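Local coordinates for putative iron-regulated protein A (Parabacteroides distasonis ATCC 8503, PDB 4ECG) that binds calcium ions and is an imelysin-like protein of the M75 peptidase family, probably linked to iron regulation, whose precise biochemical role remains unestablished, at residues E42-T47 with E92-G97; P46-M51 with N193-G198. One frame throughout, in Å; residues are numbered along the deposited sequence.

Interaction 1: E42-T47 with E92-G97; sequences EVALPT and EAFLFG. With CA (calcium ion), chain F.
F94 pushes its ring end-on at helix 29-68, its far rim, the atoms CE1, CZ and CE2, lying among V43, A44 and T47. V43 and A44 approach the ring obliquely: V43 CG1 lies 3.8 Å from F94 CE1, and on the other flank A44 CA is 3.8 Å from F94 CE2, with the methyl of A44 a little farther out. T47 comes instead at the edge, close to the ring plane, and its OG1 sits 4.0 Å from F94 CZ. That hydroxyl is already committed to its own helix, since T47 OG1 donates to V43 O over 2.7 Å. The same carbonyl also accepts T47 N; the two donors arrive from opposite faces of its plane, the hydroxyl tilted 35° out of it. This bond fixes the rotation of the threonine, so that OG1 and CG2 both lie near CZ beside CB. F94 itself has CG between the backbone N and the carbonyl carbon (chi1 44°), a crowded position that throws the ring out from the loop toward the helix. In the mainly helical imelysin-like fold this loop, between helices 71-89 and 98-101, thus plugs an aromatic ring against the first long helix, just where P46, whose N lacks a bond to the preceding turn, kinks it. F39 and Y48 meet the F94 ring in T-shaped pairs, and S294 of helix 284-300 touches it too. Two residues before F94, E92 points elsewhere: its chain is extended beyond CG, and OE2 reaches a calcium ion at 2.7 Å. D109 OD2 binds the same ion. E92 OE1 stays 4.0 Å from the calcium, making the carboxylate a one-oxygen ligand, and has a long, weak ion pair with K250.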
# COMPACT_ATOMS: atom_id res chain seq x y z
N GLU A 42 -8.29 -4.09 -15.32
CA GLU A 42 -7.24 -5.09 -15.19
C GLU A 42 -6.23 -4.83 -14.05
O GLU A 42 -5.44 -5.74 -13.72
CB GLU A 42 -6.50 -5.21 -16.54
CG GLU A 42 -7.41 -5.54 -17.75
CD GLU A 42 -8.16 -6.88 -17.60
OE1 GLU A 42 -7.59 -7.88 -17.07
OE2 GLU A 42 -9.33 -6.97 -18.04
N VAL A 43 -6.19 -3.60 -13.47
CA VAL A 43 -5.32 -3.32 -12.32
C VAL A 43 -6.13 -3.04 -11.02
O VAL A 43 -6.11 -3.85 -10.12
CB VAL A 43 -4.24 -2.25 -12.59
CG1 VAL A 43 -3.35 -2.14 -11.36
CG2 VAL A 43 -3.37 -2.65 -13.76
N ALA A 44 -6.90 -1.95 -10.97
CA ALA A 44 -7.66 -1.56 -9.77
C ALA A 44 -8.67 -2.61 -9.31
O ALA A 44 -8.49 -3.23 -8.28
CB ALA A 44 -8.39 -0.20 -9.99
N LEU A 45 -9.76 -2.78 -10.07
CA LEU A 45 -10.87 -3.62 -9.63
C LEU A 45 -10.39 -5.05 -9.28
O LEU A 45 -10.78 -5.57 -8.25
CB LEU A 45 -12.03 -3.66 -10.66
CG LEU A 45 -13.04 -2.50 -10.71
CD1 LEU A 45 -14.04 -2.67 -11.87
CD2 LEU A 45 -13.80 -2.40 -9.40
N PRO A 46 -9.52 -5.68 -10.09
CA PRO A 46 -9.03 -7.03 -9.68
C PRO A 46 -8.14 -7.04 -8.44
O PRO A 46 -8.24 -7.93 -7.64
CB PRO A 46 -8.26 -7.51 -10.90
CG PRO A 46 -8.78 -6.72 -12.03
CD PRO A 46 -9.14 -5.37 -11.47
N THR A 47 -7.30 -6.03 -8.23
CA THR A 47 -6.48 -5.99 -7.03
C THR A 47 -7.40 -5.95 -5.81
O THR A 47 -7.20 -6.65 -4.83
CB THR A 47 -5.52 -4.79 -7.03
OG1 THR A 47 -4.56 -4.88 -8.12
CG2 THR A 47 -4.78 -4.68 -5.72
N GLU A 92 -1.15 0.54 -3.43
CA GLU A 92 -0.78 1.86 -2.96
C GLU A 92 -0.38 2.83 -4.06
O GLU A 92 -0.20 4.03 -3.77
CB GLU A 92 0.27 1.80 -1.84
CG GLU A 92 -0.33 1.30 -0.51
CD GLU A 92 0.48 1.64 0.75
OE1 GLU A 92 1.14 2.70 0.80
OE2 GLU A 92 0.39 0.83 1.72
N ALA A 93 -0.27 2.35 -5.31
CA ALA A 93 -0.04 3.27 -6.45
C ALA A 93 -1.35 3.94 -6.86
O ALA A 93 -1.33 4.87 -7.67
CB ALA A 93 0.60 2.56 -7.65
N PHE A 94 -2.47 3.47 -6.30
CA PHE A 94 -3.76 4.06 -6.55
C PHE A 94 -4.65 4.23 -5.29
O PHE A 94 -5.73 3.65 -5.16
CB PHE A 94 -4.48 3.31 -7.67
CG PHE A 94 -4.42 1.82 -7.57
CD1 PHE A 94 -3.36 1.12 -8.10
CD2 PHE A 94 -5.46 1.11 -7.01
CE1 PHE A 94 -3.34 -0.28 -8.07
CE2 PHE A 94 -5.43 -0.26 -6.96
CZ PHE A 94 -4.38 -0.96 -7.50
N LEU A 95 -4.16 5.07 -4.39
CA LEU A 95 -4.89 5.40 -3.17
C LEU A 95 -5.89 6.51 -3.44
O LEU A 95 -6.70 6.85 -2.56
CB LEU A 95 -3.93 5.85 -2.07
CG LEU A 95 -3.19 4.72 -1.39
CD1 LEU A 95 -2.02 5.35 -0.64
CD2 LEU A 95 -4.16 3.92 -0.50
N PHE A 96 -5.84 7.08 -4.64
CA PHE A 96 -6.89 8.03 -5.04
C PHE A 96 -8.22 7.34 -5.11
O PHE A 96 -8.27 6.13 -5.18
CB PHE A 96 -6.59 8.74 -6.35
CG PHE A 96 -6.21 7.85 -7.47
CD1 PHE A 96 -7.17 7.26 -8.25
CD2 PHE A 96 -4.87 7.62 -7.77
CE1 PHE A 96 -6.81 6.48 -9.35
CE2 PHE A 96 -4.49 6.81 -8.84
CZ PHE A 96 -5.47 6.24 -9.64
N GLY A 97 -9.29 8.12 -5.11
CA GLY A 97 -10.61 7.53 -5.20
C GLY A 97 -11.08 7.06 -3.84
O GLY A 97 -10.98 7.79 -2.89
CA CA F . 1.00 1.01 4.39

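Interaction 2: P46-M51 with N193-G198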
# COMPACT_ATOMS: atom_id res chain seq x y z
N PRO A 46 -9.52 -5.68 -10.09
CA PRO A 46 -9.03 -7.03 -9.68
C PRO A 46 -8.14 -7.04 -8.44
O PRO A 46 -8.24 -7.93 -7.64
CB PRO A 46 -8.26 -7.51 -10.90
CG PRO A 46 -8.78 -6.72 -12.03
CD PRO A 46 -9.14 -5.37 -11.47
N THR A 47 -7.30 -6.03 -8.23
CA THR A 47 -6.48 -5.99 -7.03
C THR A 47 -7.40 -5.95 -5.81
O THR A 47 -7.20 -6.65 -4.83
CB THR A 47 -5.52 -4.79 -7.03
OG1 THR A 47 -4.56 -4.88 -8.12
CG2 THR A 47 -4.78 -4.68 -5.72
N TYR A 48 -8.44 -5.15 -5.89
CA TYR A 48 -9.33 -4.94 -4.77
C TYR A 48 -10.21 -6.17 -4.59
O TYR A 48 -10.53 -6.54 -3.49
CB TYR A 48 -10.18 -3.70 -5.03
CG TYR A 48 -9.47 -2.36 -4.87
CD1 TYR A 48 -8.52 -2.16 -3.89
CD2 TYR A 48 -9.81 -1.27 -5.63
CE1 TYR A 48 -7.89 -0.92 -3.71
CE2 TYR A 48 -9.18 -0.02 -5.47
CZ TYR A 48 -8.24 0.16 -4.48
OH TYR A 48 -7.60 1.37 -4.29
N LYS A 49 -10.62 -6.80 -5.67
CA LYS A 49 -11.41 -8.04 -5.58
C LYS A 49 -10.60 -9.14 -4.91
O LYS A 49 -11.12 -9.92 -4.13
CB LYS A 49 -11.87 -8.46 -7.00
CG LYS A 49 -12.41 -9.88 -7.21
CD LYS A 49 -13.85 -10.08 -6.75
CE LYS A 49 -14.46 -11.41 -7.24
NZ LYS A 49 -14.65 -11.49 -8.74
N ASP A 50 -9.32 -9.22 -5.23
CA ASP A 50 -8.43 -10.23 -4.66
C ASP A 50 -8.29 -9.89 -3.19
O ASP A 50 -8.28 -10.78 -2.34
CB ASP A 50 -7.06 -10.19 -5.37
CG ASP A 50 -6.01 -11.20 -4.81
OD1 ASP A 50 -6.35 -12.38 -4.53
OD2 ASP A 50 -4.81 -10.79 -4.71
N MSE A 51 -8.16 -8.60 -2.89
CA MSE A 51 -8.14 -8.16 -1.49
C MSE A 51 -9.44 -8.61 -0.73
O MSE A 51 -9.35 -9.14 0.37
CB MSE A 51 -7.96 -6.66 -1.38
CG MSE A 51 -7.49 -6.21 0.04
SE MSE A 51 -7.36 -4.31 0.13
CE MSE A 51 -7.22 -4.27 2.10
N ASN A 193 -16.54 -2.28 -3.14
CA ASN A 193 -17.87 -1.75 -3.51
C ASN A 193 -17.84 -0.31 -3.93
O ASN A 193 -18.53 0.06 -4.83
CB ASN A 193 -18.92 -1.93 -2.43
CG ASN A 193 -19.23 -3.40 -2.16
OD1 ASN A 193 -19.15 -4.22 -3.04
ND2 ASN A 193 -19.50 -3.72 -0.91
N GLY A 194 -17.05 0.51 -3.27
CA GLY A 194 -16.98 1.92 -3.64
C GLY A 194 -16.53 2.10 -5.09
O GLY A 194 -17.06 2.93 -5.79
N TRP A 195 -15.55 1.33 -5.53
CA TRP A 195 -15.12 1.34 -6.91
C TRP A 195 -16.15 0.70 -7.82
O TRP A 195 -16.46 1.26 -8.87
CB TRP A 195 -13.77 0.63 -7.07
CG TRP A 195 -12.61 1.50 -6.77
CD1 TRP A 195 -12.14 1.90 -5.51
CD2 TRP A 195 -11.73 2.14 -7.71
NE1 TRP A 195 -11.08 2.75 -5.64
CE2 TRP A 195 -10.77 2.92 -6.92
CE3 TRP A 195 -11.64 2.17 -9.05
CZ2 TRP A 195 -9.76 3.62 -7.50
CZ3 TRP A 195 -10.63 2.88 -9.63
CH2 TRP A 195 -9.69 3.57 -8.87
N LEU A 196 -16.68 -0.46 -7.42
CA LEU A 196 -17.50 -1.28 -8.30
C LEU A 196 -18.86 -0.68 -8.55
O LEU A 196 -19.30 -0.68 -9.70
CB LEU A 196 -17.66 -2.71 -7.80
CG LEU A 196 -18.43 -3.63 -8.78
CD1 LEU A 196 -17.74 -3.66 -10.16
CD2 LEU A 196 -18.63 -5.05 -8.23
N LYS A 197 -19.50 -0.20 -7.49
CA LYS A 197 -20.87 0.31 -7.59
C LYS A 197 -21.19 1.56 -6.77
O LYS A 197 -22.31 2.08 -6.85
CB LYS A 197 -21.89 -0.81 -7.29
CG LYS A 197 -21.91 -1.37 -5.87
CD LYS A 197 -22.97 -2.50 -5.76
CE LYS A 197 -23.61 -2.65 -4.36
NZ LYS A 197 -22.84 -3.59 -3.50
N GLY A 198 -20.22 2.09 -6.04
CA GLY A 198 -20.48 3.15 -5.07
C GLY A 198 -21.08 2.68 -3.74
O GLY A 198 -21.54 1.53 -3.62
O HOH W 1 -9.00 3.88 -3.99
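Y48 and W195 both carry CG beside the backbone N and opposite the carbonyl carbon (chi1 -75° and -83°), and these matching first torsions send the phenol and the indole out from their separate helices to meet. The phenol leads with one side: Y48 CE2 stands 3.3 Å above the plane of the W195 indole, over one face but offset toward the rim. Its nearest atoms there belong to the pyrrole half, with Y48 CE2 3.4 Å from W195 NE1 and nearly as close to CD1. The ring planes meet at 52° with the phenol and pyrrole centroids 4.7 Å apart, an oblique aromatic pair that is neither a parallel stack nor a T-shaped one. Y48 OH and W195 NE1, 4.0 Å apart, do not bond directly; a water joins them. It accepts the N-H of W195 NE1 over 2.9 Å, lying at the indole edge and in its plane, and it lies 2.9 Å from Y48 OH as well. The polar ends of both buried rings are therefore served by one bridging water, while their carbon surfaces pack. Putting a leucine in place of W195 would probably leave that water without its indole donor and open a gap beside Y48 CE2. Neighbours complete the surroundings: Y208 forms a T-shaped pair with W195, whose side chain also touches A44 and L45, and Y48 also touches L191 and Y192 of helix 171-196. W195 stands in the last turn of that helix, which K197 ends by leaving helical backbone angles. An oblique Tyr–Trp pair and a bridging water thus join the C-terminal end of helix 171-196 to the middle of helix 29-68 in the mainly helical imelysin-like fold.

In the fold
From the N terminus, helix 29-68 supplies one side of both contacts, through 42-47 and the overlapping 46-51. Interaction 1 closes the shorter loop: the chain runs to the end of helix 29-68, returns through helix 71-89 and meets its starting helix again at 92-97. Interaction 2 closes a longer one, spanning some 140 residues before helix 171-196 comes back at 193-198. The loops start from the same part of the helix, sharing P46 and T47, and strictly cross rather than nest. Their centres are 8 Å apart, and they touch where A44 and L45 meet W195. Together they hold the calcium-bearing 92-97 loop and helix 171-196 to the same part of helix 29-68.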